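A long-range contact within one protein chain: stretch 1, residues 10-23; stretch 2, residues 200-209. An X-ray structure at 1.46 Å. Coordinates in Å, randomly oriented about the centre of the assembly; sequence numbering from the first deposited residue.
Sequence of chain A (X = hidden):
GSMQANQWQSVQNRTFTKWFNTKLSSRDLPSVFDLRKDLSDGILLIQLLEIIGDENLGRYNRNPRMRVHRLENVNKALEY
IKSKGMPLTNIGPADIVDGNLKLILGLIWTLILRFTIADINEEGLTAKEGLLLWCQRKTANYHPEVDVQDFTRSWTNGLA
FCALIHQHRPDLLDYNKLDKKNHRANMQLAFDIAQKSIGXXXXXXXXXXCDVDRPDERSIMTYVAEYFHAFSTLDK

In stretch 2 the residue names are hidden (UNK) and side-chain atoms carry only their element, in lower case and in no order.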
ATOM      1  N   SER A  10       3.041  12.722  -7.057  1.00 21.82           N
ATOM      2  CA  SER A  10       4.023  11.662  -7.310  1.00 19.97           C
ATOM      3  C   SER A  10       3.355  10.299  -7.257  1.00 17.44           C
ATOM      4  O   SER A  10       2.231  10.152  -6.771  1.00 19.97           O
ATOM      5  CB  SER A  10       5.122  11.676  -6.259  1.00 20.62           C
ATOM      6  OG  SER A  10       4.605  11.262  -4.997  1.00 20.23           O
ATOM      7  N   VAL A  11       4.062   9.298  -7.767  1.00 18.53           N
ATOM      8  CA  VAL A  11       3.586   7.922  -7.675  1.00 16.97           C
ATOM      9  C   VAL A  11       3.289   7.537  -6.237  1.00 20.75           C
ATOM     10  O   VAL A  11       2.253   6.951  -5.954  1.00 18.54           O
ATOM     11  CB  VAL A  11       4.620   6.940  -8.283  1.00 17.76           C
ATOM     12  CG1 VAL A  11       4.279   5.493  -7.950  1.00 18.09           C
ATOM     13  CG2 VAL A  11       4.710   7.124  -9.798  1.00 19.39           C
ATOM     14  N   GLN A  12       4.192   7.866  -5.331  1.00 17.23           N
ATOM     15  CA  GLN A  12       4.001   7.496  -3.952  1.00 15.62           C
ATOM     16  C   GLN A  12       2.818   8.228  -3.340  1.00 17.34           C
ATOM     17  O   GLN A  12       2.045   7.631  -2.589  1.00 17.63           O
ATOM     18  CB  GLN A  12       5.258   7.759  -3.151  1.00 20.14           C
ATOM     19  CG  GLN A  12       5.234   7.148  -1.784  1.00 20.02           C
ATOM     20  CD  GLN A  12       6.528   7.377  -1.052  1.00 21.11           C
ATOM     21  OE1 GLN A  12       6.602   8.231  -0.155  1.00 20.35           O
ATOM     22  NE2 GLN A  12       7.559   6.632  -1.427  1.00 18.49           N
ATOM     23  N   ASN A  13       2.693   9.525  -3.617  1.00 18.29           N
ATOM     24  CA  ASN A  13       1.551  10.280  -3.161  1.00 18.58           C
ATOM     25  C   ASN A  13       0.263   9.590  -3.621  1.00 15.72           C
ATOM     26  O   ASN A  13      -0.628   9.280  -2.796  1.00 17.83           O
ATOM     27  CB  ASN A  13       1.692  11.718  -3.697  1.00 18.35           C
ATOM     28  CG  ASN A  13       0.665  12.664  -3.158  1.00 24.16           C
ATOM     29  OD1 ASN A  13      -0.332  12.271  -2.586  1.00 22.33           O
ATOM     30  ND2 ASN A  13       0.908  13.947  -3.366  1.00 21.01           N
ATOM     31  N   ARG A  14       0.175   9.291  -4.908  1.00 16.85           N
ATOM     32  CA  ARG A  14      -1.039   8.732  -5.448  1.00 18.31           C
ATOM     33  C   ARG A  14      -1.292   7.345  -4.891  1.00 17.95           C
ATOM     34  O   ARG A  14      -2.421   7.011  -4.555  1.00 19.52           O
ATOM     35  CB  ARG A  14      -1.012   8.752  -6.967  1.00 20.80           C
ATOM     36  CG  ARG A  14      -1.205  10.186  -7.486  1.00 19.00           C
ATOM     37  CD  ARG A  14      -1.167  10.255  -9.003  1.00 24.26           C
ATOM     38  NE  ARG A  14       0.155   9.984  -9.539  1.00 25.63           N
ATOM     39  CZ  ARG A  14       0.521   8.857 -10.143  1.00 29.14           C
ATOM     40  NH1 ARG A  14      -0.342   7.857 -10.326  1.00 25.73           N
ATOM     41  NH2 ARG A  14       1.764   8.749 -10.581  1.00 28.66           N
ATOM     42  N   THR A  15      -0.245   6.546  -4.759  1.00 16.73           N
ATOM     43  CA  THR A  15      -0.413   5.181  -4.280  1.00 16.61           C
ATOM     44  C   THR A  15      -0.845   5.158  -2.825  1.00 16.54           C
ATOM     45  O   THR A  15      -1.764   4.409  -2.436  1.00 16.96           O
ATOM     46  CB  THR A  15       0.893   4.380  -4.438  1.00 16.34           C
ATOM     47  OG1 THR A  15       1.263   4.334  -5.823  1.00 19.24           O
ATOM     48  CG2 THR A  15       0.731   2.974  -3.957  1.00 18.00           C
ATOM     49  N   PHE A  16      -0.183   5.965  -2.013  1.00 16.28           N
ATOM     50  CA  PHE A  16      -0.538   6.074  -0.601  1.00 16.95           C
ATOM     51  C   PHE A  16      -1.949   6.616  -0.424  1.00 17.30           C
ATOM     52  O   PHE A  16      -2.647   6.181   0.485  1.00 16.75           O
ATOM     53  CB  PHE A  16       0.461   6.955   0.167  1.00 16.84           C
ATOM     54  CG  PHE A  16       1.813   6.299   0.433  1.00 14.04           C
ATOM     55  CD1 PHE A  16       2.191   5.076  -0.151  1.00 13.81           C
ATOM     56  CD2 PHE A  16       2.738   6.939   1.263  1.00 15.50           C
ATOM     57  CE1 PHE A  16       3.443   4.518   0.104  1.00 14.49           C
ATOM     58  CE2 PHE A  16       3.998   6.376   1.512  1.00 16.33           C
ATOM     59  CZ  PHE A  16       4.344   5.143   0.920  1.00 15.93           C
ATOM     60  N   THR A  17      -2.358   7.562  -1.262  1.00 17.35           N
ATOM     61  CA  THR A  17      -3.726   8.086  -1.206  1.00 16.48           C
ATOM     62  C   THR A  17      -4.714   6.976  -1.518  1.00 17.55           C
ATOM     63  O   THR A  17      -5.708   6.799  -0.816  1.00 18.89           O
ATOM     64  CB  THR A  17      -3.912   9.247  -2.177  1.00 18.78           C
ATOM     65  OG1 THR A  17      -3.033  10.303  -1.801  1.00 19.63           O
ATOM     66  CG2 THR A  17      -5.352   9.770  -2.178  1.00 18.92           C
ATOM     67  N   LYS A  18      -4.443   6.198  -2.561  1.00 18.28           N
ATOM     68  CA  LYS A  18      -5.345   5.112  -2.920  1.00 19.17           C
ATOM     69  C   LYS A  18      -5.411   4.063  -1.792  1.00 20.03           C
ATOM     70  O   LYS A  18      -6.506   3.563  -1.474  1.00 21.06           O
ATOM     71  CB  LYS A  18      -4.923   4.485  -4.261  1.00 21.44           C
ATOM     72  CG  LYS A  18      -5.344   5.337  -5.461  1.00 21.84           C
ATOM     73  CD  LYS A  18      -4.814   4.830  -6.781  1.00 31.15           C
ATOM     74  CE  LYS A  18      -3.575   5.610  -7.186  1.00 30.71           C
ATOM     75  NZ  LYS A  18      -2.993   5.201  -8.491  1.00 26.73           N
ATOM     76  N   TRP A  19      -4.271   3.756  -1.168  1.00 18.69           N
ATOM     77  CA  TRP A  19      -4.231   2.816  -0.053  1.00 17.34           C
ATOM     78  C   TRP A  19      -5.105   3.349   1.103  1.00 16.51           C
ATOM     79  O   TRP A  19      -5.949   2.627   1.635  1.00 18.58           O
ATOM     80  CB  TRP A  19      -2.782   2.585   0.394  1.00 16.54           C
ATOM     81  CG  TRP A  19      -2.711   1.742   1.615  1.00 17.59           C
ATOM     82  CD1 TRP A  19      -2.722   0.368   1.684  1.00 19.22           C
ATOM     83  CD2 TRP A  19      -2.647   2.212   2.956  1.00 16.42           C
ATOM     84  NE1 TRP A  19      -2.631  -0.029   3.001  1.00 21.84           N
ATOM     85  CE2 TRP A  19      -2.611   1.086   3.800  1.00 17.43           C
ATOM     86  CE3 TRP A  19      -2.610   3.479   3.534  1.00 18.07           C
ATOM     87  CZ2 TRP A  19      -2.522   1.200   5.183  1.00 19.11           C
ATOM     88  CZ3 TRP A  19      -2.521   3.587   4.895  1.00 18.44           C
ATOM     89  CH2 TRP A  19      -2.492   2.460   5.712  1.00 16.93           C
ATOM     90  N   PHE A  20      -4.915   4.618   1.431  1.00 16.10           N
ATOM     91  CA  PHE A  20      -5.649   5.289   2.516  1.00 16.25           C
ATOM     92  C   PHE A  20      -7.146   5.144   2.227  1.00 18.80           C
ATOM     93  O   PHE A  20      -7.933   4.775   3.113  1.00 20.40           O
ATOM     94  CB  PHE A  20      -5.189   6.757   2.571  1.00 15.76           C
ATOM     95  CG  PHE A  20      -5.352   7.452   3.902  1.00 16.98           C
ATOM     96  CD1 PHE A  20      -6.583   7.561   4.519  1.00 18.81           C
ATOM     97  CD2 PHE A  20      -4.251   8.074   4.477  1.00 19.09           C
ATOM     98  CE1 PHE A  20      -6.699   8.242   5.708  1.00 16.76           C
ATOM     99  CE2 PHE A  20      -4.365   8.772   5.653  1.00 20.98           C
ATOM    100  CZ  PHE A  20      -5.595   8.854   6.272  1.00 17.22           C
ATOM    101  N   ASN A  21      -7.535   5.413   0.986  1.00 18.86           N
ATOM    102  CA  ASN A  21      -8.941   5.352   0.603  1.00 20.21           C
ATOM    103  C   ASN A  21      -9.539   3.960   0.609  1.00 22.27           C
ATOM    104  O   ASN A  21     -10.723   3.815   0.945  1.00 24.69           O
ATOM    105  CB  ASN A  21      -9.188   6.043  -0.729  1.00 23.04           C
ATOM    106  CG  ASN A  21      -9.054   7.532  -0.625  1.00 24.12           C
ATOM    107  OD1 ASN A  21      -9.181   8.110   0.457  1.00 22.36           O
ATOM    108  ND2 ASN A  21      -8.792   8.173  -1.741  1.00 25.04           N
ATOM    109  N   THR A  22      -8.768   2.926   0.269  1.00 22.59           N
ATOM    110  CA  THR A  22      -9.299   1.571   0.418  1.00 22.22           C
ATOM    111  C   THR A  22      -9.708   1.288   1.871  1.00 26.80           C
ATOM    112  O   THR A  22     -10.666   0.568   2.129  1.00 24.50           O
ATOM    113  CB  THR A  22      -8.316   0.463  -0.058  1.00 26.94           C
ATOM    114  OG1 THR A  22      -7.176   0.396   0.807  1.00 27.29           O
ATOM    115  CG2 THR A  22      -7.892   0.693  -1.477  1.00 26.26           C
ATOM    116  N   LYS A  23      -8.980   1.853   2.826  1.00 24.06           N
ATOM    117  CA  LYS A  23      -9.312   1.669   4.226  1.00 24.61           C
ATOM    118  C   LYS A  23     -10.551   2.491   4.619  1.00 21.44           C
ATOM    119  O   LYS A  23     -11.533   1.953   5.176  1.00 23.15           O
ATOM    120  CB  LYS A  23      -8.121   2.032   5.103  1.00 20.31           C
ATOM    121  CG  LYS A  23      -6.855   1.235   4.835  1.00 20.08           C
ATOM    122  CD  LYS A  23      -7.065  -0.267   4.823  1.00 25.87           C
ATOM    123  CE  LYS A  23      -5.751  -0.971   4.532  1.00 26.22           C
ATOM    124  NZ  LYS A  23      -5.935  -2.446   4.533  1.00 31.96           N
ATOM    125  N   UNK A 200      -8.199  -7.394  -5.692  1.00 19.61           N
ATOM    126  CA  UNK A 200      -7.008  -6.644  -5.320  1.00 19.39           C
ATOM    127  C   UNK A 200      -7.131  -5.208  -5.865  1.00 21.31           C
ATOM    128  O   UNK A 200      -7.180  -5.017  -7.077  1.00 21.75           O
ATOM    129  c   UNK A 200      -5.754  -7.329  -5.878  1.00 17.93           C
ATOM    130  c   UNK A 200      -5.501  -8.653  -5.136  1.00 19.92           C
ATOM    131  c   UNK A 200      -4.552  -9.629  -5.858  1.00 19.78           C
ATOM    132  c   UNK A 200      -4.537  -6.409  -5.763  1.00 18.50           C
ATOM    133  N   UNK A 201      -7.159  -4.201  -4.977  1.00 19.84           N
ATOM    134  CA  UNK A 201      -7.375  -2.832  -5.456  1.00 18.07           C
ATOM    135  C   UNK A 201      -6.213  -2.336  -6.294  1.00 18.14           C
ATOM    136  O   UNK A 201      -5.061  -2.665  -6.024  1.00 17.27           O
ATOM    137  c   UNK A 201      -7.470  -2.021  -4.159  1.00 18.98           C
ATOM    138  c   UNK A 201      -6.641  -2.754  -3.186  1.00 22.12           C
ATOM    139  c   UNK A 201      -6.853  -4.227  -3.533  1.00 20.74           C
ATOM    140  N   UNK A 202      -6.531  -1.519  -7.287  1.00 19.85           N
ATOM    141  CA  UNK A 202      -5.539  -1.002  -8.212  1.00 23.06           C
ATOM    142  C   UNK A 202      -4.810   0.186  -7.595  1.00 19.58           C
ATOM    143  O   UNK A 202      -5.148   1.343  -7.876  1.00 25.32           O
ATOM    144  n   UNK A 202      -7.089  -2.238 -13.893  1.00 46.27           N
ATOM    145  n   UNK A 202      -6.851  -0.562 -12.355  1.00 53.34           N
ATOM    146  c   UNK A 202      -6.370  -1.259 -13.378  1.00 48.50           C
ATOM    147  c   UNK A 202      -5.320  -0.020 -10.558  1.00 44.37           C
ATOM    148  c   UNK A 202      -6.140   0.526 -11.701  1.00 51.33           C
ATOM    149  n   UNK A 202      -5.185  -0.974 -13.898  1.00 55.05           N
ATOM    150  c   UNK A 202      -6.236  -0.577  -9.495  1.00 31.68           C
ATOM    151  N   UNK A 203      -3.820  -0.087  -6.760  1.00 17.05           N
ATOM    152  CA  UNK A 203      -3.125   0.970  -6.044  1.00 17.21           C
ATOM    153  C   UNK A 203      -2.099   1.722  -6.884  1.00 18.80           C
ATOM    154  O   UNK A 203      -1.694   2.807  -6.480  1.00 19.71           O
ATOM    155  c   UNK A 203      -2.592  -0.607  -2.525  1.00 17.12           C
ATOM    156  c   UNK A 203      -4.591   0.609  -3.395  1.00 18.54           C
ATOM    157  c   UNK A 203      -2.430   0.423  -4.787  1.00 15.74           C
ATOM    158  c   UNK A 203      -3.367  -0.253  -3.781  1.00 15.83           C
ATOM    159  N   UNK A 204      -1.643   1.121  -7.989  1.00 19.47           N
ATOM    160  CA  UNK A 204      -0.651   1.743  -8.866  1.00 19.17           C
ATOM    161  C   UNK A 204      -1.122   1.684 -10.305  1.00 19.69           C
ATOM    162  O   UNK A 204      -1.815   0.760 -10.706  1.00 20.60           O
ATOM    163  c   UNK A 204       0.721  -0.386  -9.071  1.00 21.28           C
ATOM    164  c   UNK A 204       1.274   1.319  -7.346  1.00 25.89           C
ATOM    165  c   UNK A 204       2.086  -1.054  -8.974  1.00 28.74           C
ATOM    166  c   UNK A 204       0.745   1.103  -8.724  1.00 20.10           C
ATOM    167  N   UNK A 205      -0.755   2.701 -11.072  1.00 20.51           N
ATOM    168  CA  UNK A 205      -1.102   2.744 -12.479  1.00 20.80           C
ATOM    169  C   UNK A 205      -0.031   1.989 -13.256  1.00 19.60           C
ATOM    170  O   UNK A 205       1.133   1.899 -12.823  1.00 18.72           O
ATOM    171  c   UNK A 205      -1.986   5.161 -12.154  1.00 24.56           C
ATOM    172  o   UNK A 205      -3.853   4.084 -13.136  1.00 38.96           O
ATOM    173  c   UNK A 205      -1.145   4.186 -12.985  1.00 21.11           C
ATOM    174  o   UNK A 205      -4.230   5.855 -11.875  1.00 48.18           O
ATOM    175  c   UNK A 205      -3.460   5.018 -12.406  1.00 42.54           C
ATOM    176  N   UNK A 206      -0.425   1.437 -14.397  1.00 21.93           N
ATOM    177  CA  UNK A 206       0.529   0.745 -15.242  1.00 19.98           C
ATOM    178  C   UNK A 206       1.745   1.644 -15.528  1.00 19.75           C
ATOM    179  O   UNK A 206       2.903   1.197 -15.414  1.00 20.82           O
ATOM    180  c   UNK A 206      -0.149   0.289 -16.552  1.00 21.18           C
ATOM    181  c   UNK A 206       0.881  -0.150 -17.593  1.00 23.01           C
ATOM    182  c   UNK A 206      -1.153  -0.826 -16.238  1.00 23.30           C
ATOM    183  N   UNK A 207       1.500   2.904 -15.886  1.00 19.39           N
ATOM    184  CA  UNK A 207       2.589   3.804 -16.252  1.00 20.34           C
ATOM    185  C   UNK A 207       3.495   4.136 -15.072  1.00 19.72           C
ATOM    186  O   UNK A 207       4.603   4.641 -15.252  1.00 21.87           O
ATOM    187  o   UNK A 207      -1.280   6.345 -16.060  1.00 59.06           O
ATOM    188  c   UNK A 207      -0.402   5.481 -16.299  1.00 52.28           C
ATOM    189  c   UNK A 207       2.049   5.057 -16.955  1.00 30.04           C
ATOM    190  c   UNK A 207       1.069   5.894 -16.142  1.00 36.14           C
ATOM    191  o   UNK A 207      -0.694   4.313 -16.657  1.00 35.00           O
ATOM    192  N   UNK A 208       3.042   3.838 -13.850  1.00 19.78           N
ATOM    193  CA  UNK A 208       3.859   4.146 -12.683  1.00 19.22           C
ATOM    194  C   UNK A 208       5.016   3.146 -12.515  1.00 22.89           C
ATOM    195  O   UNK A 208       5.964   3.416 -11.792  1.00 27.14           O
ATOM    196  c   UNK A 208       3.026   4.149 -11.395  1.00 17.07           C
ATOM    197  o   UNK A 208       2.150   6.270 -12.032  1.00 23.85           O
ATOM    198  c   UNK A 208       1.962   5.240 -11.361  1.00 22.29           C
ATOM    199  o   UNK A 208       0.951   5.050 -10.630  1.00 21.81           O
ATOM    200  N   UNK A 209       4.930   1.991 -13.161  1.00 17.82           N
ATOM    201  CA  UNK A 209       5.921   0.928 -12.952  1.00 18.76           C
ATOM    202  C   UNK A 209       6.422   0.296 -14.262  1.00 18.67           C
ATOM    203  O   UNK A 209       7.585  -0.117 -14.324  1.00 18.87           O
ATOM    204  c   UNK A 209       3.976  -0.479 -12.266  1.00 29.04           C
ATOM    205  c   UNK A 209       6.236  -1.445 -11.953  1.00 30.12           C
ATOM    206  c   UNK A 209       5.389  -0.157 -11.969  1.00 24.41           C
TER
HETATM  207  O   HOH W   1      -3.260   7.565  -9.900  1.00 29.26           O
HETATM  208  O   HOH W   2      -0.205   5.217  -8.083  1.00 22.14           O
HETATM  209  O   HOH W   3      -4.169   3.125  -9.775  1.00 27.89           O

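Position 200 carries four carbons, forked at the first, with one arm two carbons long. That is the isoleucine skeleton, and no atom of it comes near stretch 1: this is Ile200.

Position 201 has three carbons that close a ring onto the backbone N, which only proline does. Its CB lies 3.8 Å from Thr22 CG2, an apolar contact near the C-terminal end of stretch 1. It is Pro201.

Position 202 shows three carbons, a nitrogen, and a carbon bearing two more nitrogens, a guanidinium. CA-to-CB points sideways and the end of the chain leads away, so stretch 1 meets the backbone instead, Lys18 CD lying 3.7 Å from the O of 202. The residue is Arg202.

At 203 there are four carbons, forked at the second rather than the first, which separates leucine from isoleucine. One terminal carbon is 3.8 Å from Thr22 CG2 and 4.0 Å from Lys18 CB; the other is 4.3 Å from Trp19 CD1, at the edge of the indole. Leu203 has the largest covered area of either stretch, 105 Å². Its backbone O also faces the helix, receiving a weak hydrogen bond from Lys18 NZ (3.4 Å) and a CA-H...O contact from Thr15 CA (3.5 Å).

Position 204 again has four carbons forked at the first, one arm longer than the other. The short arm sits 3.4 Å from Thr15 OG1, while the long arm leads away. It is Ile204.

Position 205 has three carbons, the third carrying two oxygens: a glutamate. Glu205 CG is 3.6 Å from Arg14 NH1. Glu205 OE2 makes a long salt bridge to Lys18 NZ at 3.7 Å.

Position 206 has one carbon bearing two more, a valine, and reaches nothing on stretch 1: Val206. Position 207 repeats the three-carbon carboxylate; its side chain makes no contact. It is Glu207.

Position 208 is one carbon shorter, two carbons with two oxygens on the second, hence Asp208. Arg14 NH2 donates to Asp208 OD1 at 2.9 Å and 165°, and Arg14 NH1 to Asp208 OD2 at 3.1 Å and 148°, with OD1 near the guanidinium plane and OD2 displaced from it. Asp208 OD2 also accepts from Glu205 N at 2.9 Å, tying the carboxylate to the backbone of Glu205. Position 209 is one carbon bearing two, without contact: Val209.

Leu203 and Pro201 thus meet the C-terminal part of the helix, and the Arg14–Asp208 salt bridge fastens its N-terminal part, where Val11 CG2 also touches Asp208 OD1 at 3.5 Å. Between them, Lys18 NZ donates to three waters. Water 1 (2.8 Å from Lys18 NZ) accepts from Arg14 NH1 (3.0 Å) and donates to Glu205 OE2 (2.8 Å); water 2 (2.8 Å from Lys18 NZ) donates to Thr15 OG1 and Asp208 OD2, both at 2.8 Å; water 3 (2.7 Å from Lys18 NZ) donates to Arg202 O (2.8 Å).

Stretch 2 200-209: IPRLIEVEDV
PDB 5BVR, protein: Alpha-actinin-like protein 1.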